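Local coordinates for protein hydrazine synthase subunit alpha (Candidatus Kuenenia stuttgartiensis, PDB 5C2V) that catalyses the condensation of hydroxylamine with ammonia to hydrazine, the second half-reaction of the hydrazine synthase complex, and carries two c-type hemes, at residues S227-W232 / L240-Q245; V257-D262 / S284-A289; I167-P172 / Y183-Y188; Q47-Y52 / T124-I129. All coordinates share one frame; numbering follows the deposited sequence.

Interaction 1 of 4, residues S227-W232 / L240-Q245; sequences SNFDPW and LFSSVQ
Phe229 lies with its ring across Ser242 on one face of an antiparallel hairpin that belongs to a blade of the six-bladed beta-propeller. Its CG sits between the backbone N and the carbonyl carbon (chi1 58°), and one ring face receives Ser242 CB, a CH-pi contact 3.8 Å from CB to the ring centroid and shifted toward the rim. Serine suits this place: its short side chain lets the ring settle on CB, while its OG bonds to the carbonyl of Arg286. At the ring edge, Val244 CG2 lies 3.9 Å from Phe229 CE1. On the other face Asn228 and Ser243 pair through their side chains. Ser243 OG, anti to its own backbone N (chi1 -176°), donates to Asn228 OD1 at 2.8 Å, in the carbonyl plane. The Asn228 amide is turned 68° from the Phe241 ring, whose CE2 approaches Asn228 CG to 3.7 Å. Phe229 and Ser242 form a hydrogen-bonded pair; a beta bulge between Phe229 and Trp232 shifts the register by one, so that Trp232 pairs with Leu240. Asp230 OD2 accepts from Gln288 N. The buried amide oxygen of Asn228 takes two donors, Ser243 OG and Asn224 ND2, so its burial need not leave it without partners.

Interaction 2 of 4, residues V257-D262 / S284-A289; sequences VMICVD and SGRSQA
This is a buried contact between two blades, in which Val257 and Ile259 of one sheet meet Arg286 and Ala289 of the next. The strands run in roughly the same direction, 31° apart, with axes 6.0 Å from each other, and side chains rather than backbone pairing fill the space between them. Val257 CG1 rests against the backbone of Arg286, 3.5 Å from its O; a compact branched residue fits such close approach. The Arg286 side chain, extended from CG to NE, passes the end of the Val257 carbonyl: CD comes to 3.2 Å from Val257 O, and NE gives that oxygen a weak hydrogen bond of 3.1 Å, with the oxygen at the edge of the guanidinium, near its plane. The two sheets are neighbouring blades of the six-bladed beta-propeller, 228-273 and 285-328. Arg286 NH2 bonds to the carbonyl of Ile280. Two residues on from Val257, Ile259 crosses Arg286 at about a right angle, with CG1 4.0 Å from Arg286 CB. CD1 of Ile259 is carried on (chi2 180°) to 4.2 Å from Ala289 CB, a methyl beyond the corner the chain turns at Gln288. A water accepts from Val257 N at 2.6 Å and lies at a like distance from Ser284 O, to which it can donate, bridging the segments.

Interaction 3 of 4, residues I167-P172 / Y183-Y188; sequences IFSGSP and YAYNLY
Tyr188 has CG anti to its carbonyl carbon (chi1 -74°) and Phe168 has CG between its backbone N and carbonyl carbon (chi1 72°). Both side chains leave the same face of an antiparallel strand pair in a propeller blade, and these CG positions bring Tyr188 CB over the Phe168 ring, a CH-pi contact 3.8 Å from CB to the centroid. The two rings are nearly parallel, 14° between planes, but slid apart so that they barely overlap. Backbone bonds join Phe168 to Tyr188 and Gly170 to Asn186, with Ser169 and Leu187 as the non-hydrogen-bonded pair between. A CB on Gly170 would point to the same face as Phe168 and Tyr188 and fall close to Phe168 CE2, so glycine suits the position; its O meets the Tyr188 ring at the edge, 3.7 Å from CE1. One residue on, Ser171 CB sits over the centre of the Tyr185 ring, 3.6 Å from the centroid, another CH-pi contact. Tyrosine serves here because the flat ring takes the methylene while its hydroxyl reaches on to His51. Ser169 OG bonds to the carbonyl of Asn228. Past the paired strands, Ala184 N gives a weak hydrogen bond of 3.1 Å to Ser171 OG.

Interaction 4 of 4, residues Q47-Y52 / T124-I129; sequences QNYPHY and TCRSPI
Arg126 reaches from a propeller strand into the loop that links strands 31-37 and 58-63 of another blade, and touches Tyr49, Pro50 and Tyr52. From CB, which points toward the loop, CG is set between the backbone N and the carbonyl carbon (chi1 60°). CD follows in an extended step and comes to 3.4 Å from Pro50 O. A bend at chi3 (-59°) then places NE, which is 3.8 Å from Tyr52 O and makes a salt bridge to Asp81. At the tip, NH1 is 3.1 Å from Pro50 O, at an angle too poor for a hydrogen bond, and has a long, weak ion pair with Asp230. NH2 gives a weak hydrogen bond of 3.4 Å to Tyr49 OH, which lies at the guanidinium edge. The Tyr49 ring is turned 76° from the guanidinium plane. One face of the guanidinium has Tyr52 CB above it, toward the rim; the opposite face has Ser127 OG over its centre. Arginine suits this place because its long side chain and flat tip can face loop and carboxylates at once, and the two aspartates probably balance its buried charge. His51 ND1 bonds to Tyr185 OH. Two residues before Arg126, Thr124 OG1 lies at the edge of the His51 ring, 3.9 Å from CE1.

All four contacts lie in the beta-propeller of the N-terminal domain and follow the chain as interaction 4, then 3, 1 and 2. Interactions 3 and 4 share one sheet, where strands 154-171 and 124-131 are neighbours, and their centres are about 8 Å apart. Interactions 1 and 2 share another, with strands 239-245 and 256-262 side by side and centres about 6 Å apart; interaction 2 passes on to the blade of strand 285-291. Interaction 1 touches the other three, Asp230 meeting both Gln288 and Tyr49, whereas interactions 2 and 3, centres about 15 Å apart, do not touch. Three successive blades and the 47-52 loop are thereby knit together, and the side chain of Ser243 in interaction 1 lies about 8 Å from a bound heme c.

Interaction 1 of 4, residues S227-W232 / L240-Q245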
# COMPACT_ATOMS: atom_id res chain seq x y z
N SER D 227 -11.13 -11.00 -17.23
CA SER D 227 -12.42 -11.66 -17.05
C SER D 227 -13.50 -10.80 -16.41
O SER D 227 -13.30 -10.23 -15.33
CB SER D 227 -12.23 -12.94 -16.23
OG SER D 227 -11.43 -13.88 -16.92
N ASN D 228 -14.64 -10.71 -17.08
CA ASN D 228 -15.86 -10.18 -16.48
C ASN D 228 -16.79 -11.35 -16.17
O ASN D 228 -17.02 -12.21 -17.02
CB ASN D 228 -16.56 -9.19 -17.41
CG ASN D 228 -15.85 -7.85 -17.46
OD1 ASN D 228 -15.17 -7.46 -16.51
ND2 ASN D 228 -16.02 -7.13 -18.56
N PHE D 229 -17.32 -11.40 -14.95
CA PHE D 229 -18.07 -12.57 -14.52
C PHE D 229 -19.12 -12.30 -13.45
O PHE D 229 -19.25 -11.18 -12.96
CB PHE D 229 -17.10 -13.64 -14.02
CG PHE D 229 -16.23 -13.18 -12.88
CD1 PHE D 229 -15.04 -12.50 -13.12
CD2 PHE D 229 -16.58 -13.45 -11.57
CE1 PHE D 229 -14.24 -12.08 -12.07
CE2 PHE D 229 -15.78 -13.03 -10.52
CZ PHE D 229 -14.61 -12.35 -10.77
N ASP D 230 -19.84 -13.36 -13.10
CA ASP D 230 -20.91 -13.32 -12.10
C ASP D 230 -21.90 -12.17 -12.30
O ASP D 230 -22.00 -11.28 -11.45
CB ASP D 230 -20.31 -13.24 -10.69
CG ASP D 230 -19.57 -14.51 -10.31
OD1 ASP D 230 -19.34 -15.36 -11.19
OD2 ASP D 230 -19.23 -14.66 -9.11
N PRO D 231 -22.66 -12.19 -13.41
CA PRO D 231 -23.65 -11.15 -13.66
C PRO D 231 -24.91 -11.32 -12.81
O PRO D 231 -25.31 -12.45 -12.52
CB PRO D 231 -23.97 -11.32 -15.15
CG PRO D 231 -23.76 -12.77 -15.39
CD PRO D 231 -22.62 -13.19 -14.50
N TRP D 232 -25.52 -10.21 -12.41
CA TRP D 232 -26.73 -10.24 -11.61
C TRP D 232 -27.60 -9.02 -11.93
O TRP D 232 -27.32 -8.30 -12.89
CB TRP D 232 -26.39 -10.29 -10.11
CG TRP D 232 -27.50 -10.83 -9.25
CD1 TRP D 232 -28.14 -10.17 -8.24
CD2 TRP D 232 -28.09 -12.13 -9.32
NE1 TRP D 232 -29.09 -10.99 -7.67
CE2 TRP D 232 -29.08 -12.19 -8.32
CE3 TRP D 232 -27.87 -13.25 -10.13
CZ2 TRP D 232 -29.86 -13.33 -8.11
CZ3 TRP D 232 -28.65 -14.38 -9.92
CH2 TRP D 232 -29.63 -14.41 -8.91
N LEU D 240 -25.31 -6.17 -12.67
CA LEU D 240 -24.27 -6.08 -11.65
C LEU D 240 -23.30 -7.25 -11.77
O LEU D 240 -23.72 -8.40 -11.82
CB LEU D 240 -24.89 -6.06 -10.25
CG LEU D 240 -23.95 -6.05 -9.05
CD1 LEU D 240 -23.43 -4.65 -8.78
CD2 LEU D 240 -24.63 -6.63 -7.82
N PHE D 241 -22.00 -6.96 -11.82
CA PHE D 241 -21.01 -8.02 -11.98
C PHE D 241 -19.62 -7.65 -11.47
O PHE D 241 -19.39 -6.54 -10.99
CB PHE D 241 -20.92 -8.44 -13.45
CG PHE D 241 -20.46 -7.34 -14.37
CD1 PHE D 241 -21.34 -6.37 -14.81
CD2 PHE D 241 -19.15 -7.28 -14.80
CE1 PHE D 241 -20.92 -5.36 -15.66
CE2 PHE D 241 -18.72 -6.28 -15.65
CZ PHE D 241 -19.61 -5.32 -16.08
N SER D 242 -18.71 -8.61 -11.58
CA SER D 242 -17.32 -8.43 -11.15
C SER D 242 -16.42 -8.24 -12.36
O SER D 242 -16.56 -8.92 -13.37
CB SER D 242 -16.85 -9.62 -10.32
OG SER D 242 -17.67 -9.82 -9.18
N SER D 243 -15.48 -7.30 -12.24
CA SER D 243 -14.57 -6.99 -13.33
C SER D 243 -13.13 -7.01 -12.86
O SER D 243 -12.79 -6.42 -11.83
CB SER D 243 -14.91 -5.62 -13.94
OG SER D 243 -14.10 -5.35 -15.06
N VAL D 244 -12.26 -7.68 -13.61
CA VAL D 244 -10.85 -7.71 -13.27
C VAL D 244 -10.14 -6.59 -14.01
O VAL D 244 -9.99 -6.64 -15.23
CB VAL D 244 -10.21 -9.06 -13.64
CG1 VAL D 244 -8.71 -9.03 -13.36
CG2 VAL D 244 -10.88 -10.19 -12.88
N GLN D 245 -9.68 -5.58 -13.28
CA GLN D 245 -8.89 -4.54 -13.91
C GLN D 245 -7.43 -4.79 -13.59
O GLN D 245 -6.93 -4.47 -12.51
CB GLN D 245 -9.34 -3.16 -13.42
CG GLN D 245 -10.83 -2.90 -13.57
CD GLN D 245 -11.25 -2.69 -15.01
OE1 GLN D 245 -10.55 -2.02 -15.78
NE2 GLN D 245 -12.38 -3.26 -15.39

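Interaction 2 of 4, residues V257-D262 / S284-A289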
# COMPACT_ATOMS: atom_id res chain seq x y z
N VAL D 257 -9.97 -6.54 -8.42
CA VAL D 257 -11.26 -7.06 -8.86
C VAL D 257 -12.39 -6.23 -8.26
O VAL D 257 -12.63 -6.28 -7.06
CB VAL D 257 -11.45 -8.54 -8.48
CG1 VAL D 257 -12.83 -9.03 -8.89
CG2 VAL D 257 -10.37 -9.40 -9.14
N MET D 258 -13.08 -5.49 -9.11
CA MET D 258 -14.08 -4.52 -8.66
C MET D 258 -15.51 -4.98 -8.91
O MET D 258 -15.79 -5.71 -9.86
CB MET D 258 -13.86 -3.17 -9.34
CG MET D 258 -14.19 -3.17 -10.83
SD MET D 258 -14.41 -1.51 -11.50
CE MET D 258 -14.50 -1.86 -13.26
N ILE D 259 -16.42 -4.54 -8.05
CA ILE D 259 -17.84 -4.70 -8.30
C ILE D 259 -18.33 -3.50 -9.09
O ILE D 259 -18.10 -2.35 -8.70
CB ILE D 259 -18.64 -4.83 -6.99
CG1 ILE D 259 -18.13 -6.02 -6.18
CG2 ILE D 259 -20.12 -4.98 -7.29
CD1 ILE D 259 -18.86 -6.21 -4.88
N CYS D 260 -19.00 -3.76 -10.21
CA CYS D 260 -19.48 -2.69 -11.07
C CYS D 260 -20.81 -3.04 -11.74
O CYS D 260 -21.33 -4.14 -11.56
CB CYS D 260 -18.43 -2.36 -12.14
SG CYS D 260 -18.00 -3.74 -13.22
N VAL D 261 -21.35 -2.09 -12.51
CA VAL D 261 -22.59 -2.31 -13.24
C VAL D 261 -22.46 -1.87 -14.69
O VAL D 261 -21.61 -1.06 -15.03
CB VAL D 261 -23.78 -1.57 -12.60
CG1 VAL D 261 -24.00 -2.01 -11.17
CG2 VAL D 261 -23.57 -0.07 -12.66
N ASP D 262 -23.32 -2.43 -15.54
CA ASP D 262 -23.37 -2.04 -16.95
C ASP D 262 -24.77 -2.29 -17.50
O ASP D 262 -25.48 -3.17 -17.01
CB ASP D 262 -22.32 -2.79 -17.76
CG ASP D 262 -22.09 -2.18 -19.13
OD1 ASP D 262 -22.87 -1.30 -19.55
OD2 ASP D 262 -21.11 -2.58 -19.80
N SER D 284 -7.97 -8.36 -2.64
CA SER D 284 -8.97 -9.41 -2.40
C SER D 284 -9.89 -9.58 -3.59
O SER D 284 -10.23 -8.61 -4.27
CB SER D 284 -9.80 -9.09 -1.15
OG SER D 284 -8.99 -9.01 0.01
N GLY D 285 -10.28 -10.82 -3.86
CA GLY D 285 -11.23 -11.08 -4.93
C GLY D 285 -12.63 -10.73 -4.50
O GLY D 285 -13.00 -10.96 -3.35
N ARG D 286 -13.42 -10.16 -5.40
CA ARG D 286 -14.82 -9.87 -5.09
C ARG D 286 -15.72 -10.58 -6.09
O ARG D 286 -15.73 -10.22 -7.27
CB ARG D 286 -15.07 -8.36 -5.09
CG ARG D 286 -14.03 -7.56 -4.33
CD ARG D 286 -14.31 -6.07 -4.38
NE ARG D 286 -13.11 -5.28 -4.14
CZ ARG D 286 -12.75 -4.81 -2.95
NH1 ARG D 286 -13.50 -5.03 -1.88
NH2 ARG D 286 -11.63 -4.10 -2.83
N SER D 287 -16.47 -11.58 -5.63
CA SER D 287 -17.27 -12.37 -6.56
C SER D 287 -18.64 -12.74 -5.99
O SER D 287 -18.89 -12.58 -4.80
CB SER D 287 -16.53 -13.64 -6.96
OG SER D 287 -16.40 -14.53 -5.86
N GLN D 288 -19.52 -13.22 -6.87
CA GLN D 288 -20.84 -13.71 -6.48
C GLN D 288 -21.65 -12.64 -5.75
O GLN D 288 -22.28 -12.91 -4.74
CB GLN D 288 -20.70 -14.97 -5.62
CG GLN D 288 -19.93 -16.09 -6.30
CD GLN D 288 -19.44 -17.15 -5.33
OE1 GLN D 288 -19.89 -17.22 -4.19
NE2 GLN D 288 -18.51 -17.98 -5.78
N ALA D 289 -21.62 -11.43 -6.29
CA ALA D 289 -22.29 -10.29 -5.67
C ALA D 289 -23.79 -10.30 -5.92
O ALA D 289 -24.25 -10.46 -7.05
CB ALA D 289 -21.68 -8.99 -6.18
O HOH W 1 -9.36 -6.73 -5.89

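Interaction 3 of 4, residues I167-P172 / Y183-Y188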
# COMPACT_ATOMS: atom_id res chain seq x y z
N ILE D 167 -28.41 -13.17 -19.92
CA ILE D 167 -27.08 -12.58 -19.77
C ILE D 167 -26.16 -13.59 -19.10
O ILE D 167 -26.41 -14.02 -17.97
CB ILE D 167 -27.13 -11.29 -18.92
CG1 ILE D 167 -28.27 -10.38 -19.39
CG2 ILE D 167 -25.79 -10.57 -18.99
CD1 ILE D 167 -28.15 -9.93 -20.82
N PHE D 168 -25.08 -13.97 -19.78
CA PHE D 168 -24.17 -14.95 -19.20
C PHE D 168 -22.71 -14.57 -19.39
O PHE D 168 -22.39 -13.67 -20.16
CB PHE D 168 -24.43 -16.34 -19.80
CG PHE D 168 -23.97 -16.49 -21.22
CD1 PHE D 168 -24.78 -16.11 -22.28
CD2 PHE D 168 -22.72 -17.04 -21.51
CE1 PHE D 168 -24.35 -16.25 -23.59
CE2 PHE D 168 -22.29 -17.19 -22.81
CZ PHE D 168 -23.11 -16.79 -23.85
N SER D 169 -21.83 -15.25 -18.66
CA SER D 169 -20.40 -15.03 -18.82
C SER D 169 -19.81 -16.11 -19.71
O SER D 169 -20.15 -17.28 -19.58
CB SER D 169 -19.70 -15.01 -17.46
OG SER D 169 -18.30 -14.84 -17.61
N GLY D 170 -18.93 -15.72 -20.63
CA GLY D 170 -18.33 -16.69 -21.52
C GLY D 170 -16.96 -16.29 -22.04
O GLY D 170 -16.63 -15.11 -22.12
N SER D 171 -16.17 -17.30 -22.40
CA SER D 171 -14.81 -17.07 -22.87
C SER D 171 -14.49 -17.95 -24.06
O SER D 171 -14.88 -19.11 -24.10
CB SER D 171 -13.82 -17.33 -21.74
OG SER D 171 -12.49 -17.37 -22.23
N PRO D 172 -13.76 -17.41 -25.04
CA PRO D 172 -13.28 -18.21 -26.17
C PRO D 172 -12.12 -19.12 -25.75
O PRO D 172 -11.74 -19.12 -24.59
CB PRO D 172 -12.83 -17.17 -27.19
CG PRO D 172 -12.49 -15.97 -26.37
CD PRO D 172 -13.44 -15.98 -25.21
N TYR D 183 -7.67 -18.30 -20.11
CA TYR D 183 -9.06 -17.90 -20.33
C TYR D 183 -9.20 -16.38 -20.28
O TYR D 183 -8.51 -15.73 -19.50
CB TYR D 183 -9.98 -18.56 -19.30
CG TYR D 183 -9.51 -18.41 -17.87
CD1 TYR D 183 -9.91 -17.34 -17.09
CD2 TYR D 183 -8.66 -19.36 -17.30
CE1 TYR D 183 -9.48 -17.20 -15.78
CE2 TYR D 183 -8.22 -19.23 -15.99
CZ TYR D 183 -8.64 -18.15 -15.24
OH TYR D 183 -8.21 -18.02 -13.93
N ALA D 184 -10.09 -15.82 -21.09
CA ALA D 184 -10.54 -14.45 -20.86
C ALA D 184 -12.05 -14.36 -21.00
O ALA D 184 -12.59 -14.48 -22.11
CB ALA D 184 -9.85 -13.49 -21.82
N TYR D 185 -12.73 -14.14 -19.89
CA TYR D 185 -14.19 -14.06 -19.87
C TYR D 185 -14.74 -12.68 -20.21
O TYR D 185 -14.08 -11.66 -20.00
CB TYR D 185 -14.73 -14.53 -18.52
CG TYR D 185 -14.72 -16.03 -18.39
CD1 TYR D 185 -13.60 -16.70 -17.93
CD2 TYR D 185 -15.84 -16.78 -18.74
CE1 TYR D 185 -13.59 -18.08 -17.82
CE2 TYR D 185 -15.84 -18.16 -18.63
CZ TYR D 185 -14.71 -18.80 -18.17
OH TYR D 185 -14.70 -20.17 -18.05
N ASN D 186 -15.97 -12.67 -20.72
CA ASN D 186 -16.71 -11.44 -20.94
C ASN D 186 -18.21 -11.70 -20.81
O ASN D 186 -18.63 -12.84 -20.57
CB ASN D 186 -16.39 -10.86 -22.32
CG ASN D 186 -15.18 -9.95 -22.29
OD1 ASN D 186 -15.06 -9.09 -21.42
ND2 ASN D 186 -14.28 -10.13 -23.25
N LEU D 187 -19.02 -10.66 -20.95
CA LEU D 187 -20.46 -10.81 -20.81
C LEU D 187 -21.16 -10.86 -22.17
O LEU D 187 -20.82 -10.10 -23.08
CB LEU D 187 -21.05 -9.69 -19.96
CG LEU D 187 -20.69 -9.70 -18.47
CD1 LEU D 187 -21.47 -8.63 -17.72
CD2 LEU D 187 -20.92 -11.07 -17.87
N TYR D 188 -22.12 -11.76 -22.29
CA TYR D 188 -22.91 -11.91 -23.50
C TYR D 188 -24.40 -11.78 -23.21
O TYR D 188 -24.89 -12.29 -22.19
CB TYR D 188 -22.65 -13.28 -24.15
CG TYR D 188 -21.32 -13.42 -24.85
CD1 TYR D 188 -20.19 -13.82 -24.15
CD2 TYR D 188 -21.20 -13.19 -26.21
CE1 TYR D 188 -18.97 -13.97 -24.78
CE2 TYR D 188 -19.99 -13.34 -26.86
CZ TYR D 188 -18.88 -13.73 -26.14
OH TYR D 188 -17.67 -13.88 -26.78

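Interaction 4 of 4, residues Q47-Y52 / T124-I129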
# COMPACT_ATOMS: atom_id res chain seq x y z
N GLN D 47 -10.24 -22.20 -7.01
CA GLN D 47 -9.00 -21.44 -7.03
C GLN D 47 -8.74 -20.85 -8.41
O GLN D 47 -7.94 -19.93 -8.56
CB GLN D 47 -7.82 -22.32 -6.59
CG GLN D 47 -7.40 -23.36 -7.62
CD GLN D 47 -8.29 -24.58 -7.64
OE1 GLN D 47 -9.07 -24.82 -6.73
NE2 GLN D 47 -8.16 -25.39 -8.69
N ASN D 48 -9.40 -21.41 -9.42
CA ASN D 48 -9.28 -20.93 -10.80
C ASN D 48 -10.39 -19.96 -11.21
O ASN D 48 -10.49 -19.59 -12.38
CB ASN D 48 -9.23 -22.11 -11.76
CG ASN D 48 -7.87 -22.78 -11.80
OD1 ASN D 48 -7.75 -23.99 -11.65
ND2 ASN D 48 -6.82 -21.97 -11.99
N TYR D 49 -11.23 -19.57 -10.25
CA TYR D 49 -12.34 -18.64 -10.47
C TYR D 49 -11.88 -17.38 -11.21
O TYR D 49 -10.78 -16.90 -10.96
CB TYR D 49 -12.94 -18.25 -9.11
CG TYR D 49 -14.45 -18.12 -9.06
CD1 TYR D 49 -15.24 -19.20 -8.70
CD2 TYR D 49 -15.07 -16.91 -9.34
CE1 TYR D 49 -16.62 -19.08 -8.64
CE2 TYR D 49 -16.45 -16.79 -9.28
CZ TYR D 49 -17.22 -17.88 -8.93
OH TYR D 49 -18.58 -17.76 -8.87
N PRO D 50 -12.71 -16.84 -12.12
CA PRO D 50 -14.04 -17.21 -12.61
C PRO D 50 -14.08 -18.46 -13.47
O PRO D 50 -15.16 -18.99 -13.71
CB PRO D 50 -14.46 -16.00 -13.44
CG PRO D 50 -13.19 -15.48 -13.96
CD PRO D 50 -12.19 -15.66 -12.84
N HIS D 51 -12.93 -18.95 -13.92
CA HIS D 51 -12.97 -20.04 -14.87
C HIS D 51 -13.10 -21.27 -14.00
O HIS D 51 -12.14 -21.78 -13.43
CB HIS D 51 -11.70 -20.08 -15.73
CG HIS D 51 -11.60 -21.25 -16.65
ND1 HIS D 51 -12.32 -21.34 -17.83
CD2 HIS D 51 -10.85 -22.37 -16.59
CE1 HIS D 51 -12.02 -22.47 -18.44
NE2 HIS D 51 -11.13 -23.12 -17.71
N TYR D 52 -14.34 -21.74 -13.94
CA TYR D 52 -14.75 -22.71 -12.95
C TYR D 52 -15.64 -23.74 -13.61
O TYR D 52 -16.76 -23.44 -14.03
CB TYR D 52 -15.47 -21.98 -11.80
CG TYR D 52 -16.08 -22.85 -10.73
CD1 TYR D 52 -15.29 -23.46 -9.76
CD2 TYR D 52 -17.46 -23.01 -10.65
CE1 TYR D 52 -15.86 -24.23 -8.77
CE2 TYR D 52 -18.03 -23.78 -9.65
CZ TYR D 52 -17.23 -24.39 -8.72
OH TYR D 52 -17.79 -25.16 -7.73
N THR D 124 -16.04 -21.64 -23.33
CA THR D 124 -16.72 -21.98 -22.08
C THR D 124 -17.81 -20.95 -21.74
O THR D 124 -17.65 -19.76 -21.99
CB THR D 124 -15.72 -22.05 -20.91
OG1 THR D 124 -14.58 -22.82 -21.31
CG2 THR D 124 -16.36 -22.69 -19.68
N CYS D 125 -18.91 -21.43 -21.16
CA CYS D 125 -20.01 -20.56 -20.74
C CYS D 125 -20.49 -20.90 -19.33
O CYS D 125 -20.56 -22.07 -18.96
CB CYS D 125 -21.19 -20.66 -21.71
SG CYS D 125 -20.76 -20.40 -23.45
N ARG D 126 -20.82 -19.88 -18.54
CA ARG D 126 -21.37 -20.09 -17.20
C ARG D 126 -22.10 -18.87 -16.64
O ARG D 126 -22.12 -17.80 -17.25
CB ARG D 126 -20.25 -20.51 -16.24
CG ARG D 126 -19.13 -19.49 -16.09
CD ARG D 126 -18.09 -19.98 -15.10
NE ARG D 126 -18.67 -20.22 -13.78
CZ ARG D 126 -18.63 -19.35 -12.77
NH1 ARG D 126 -18.04 -18.17 -12.93
NH2 ARG D 126 -19.18 -19.66 -11.61
N SER D 127 -22.67 -19.07 -15.45
CA SER D 127 -23.46 -18.06 -14.74
C SER D 127 -24.50 -17.33 -15.59
O SER D 127 -24.44 -16.11 -15.74
CB SER D 127 -22.53 -17.03 -14.09
OG SER D 127 -21.70 -17.63 -13.11
N PRO D 128 -25.47 -18.07 -16.15
CA PRO D 128 -26.55 -17.42 -16.90
C PRO D 128 -27.61 -16.80 -15.98
O PRO D 128 -27.88 -17.35 -14.91
CB PRO D 128 -27.14 -18.57 -17.71
CG PRO D 128 -26.95 -19.76 -16.84
CD PRO D 128 -25.66 -19.54 -16.09
N ILE D 129 -28.19 -15.68 -16.40
CA ILE D 129 -29.31 -15.08 -15.68
C ILE D 129 -30.37 -14.60 -16.67
O ILE D 129 -30.07 -14.34 -17.83
CB ILE D 129 -28.87 -13.88 -14.80
CG1 ILE D 129 -28.22 -12.79 -15.66
CG2 ILE D 129 -27.95 -14.33 -13.68
CD1 ILE D 129 -27.90 -11.53 -14.90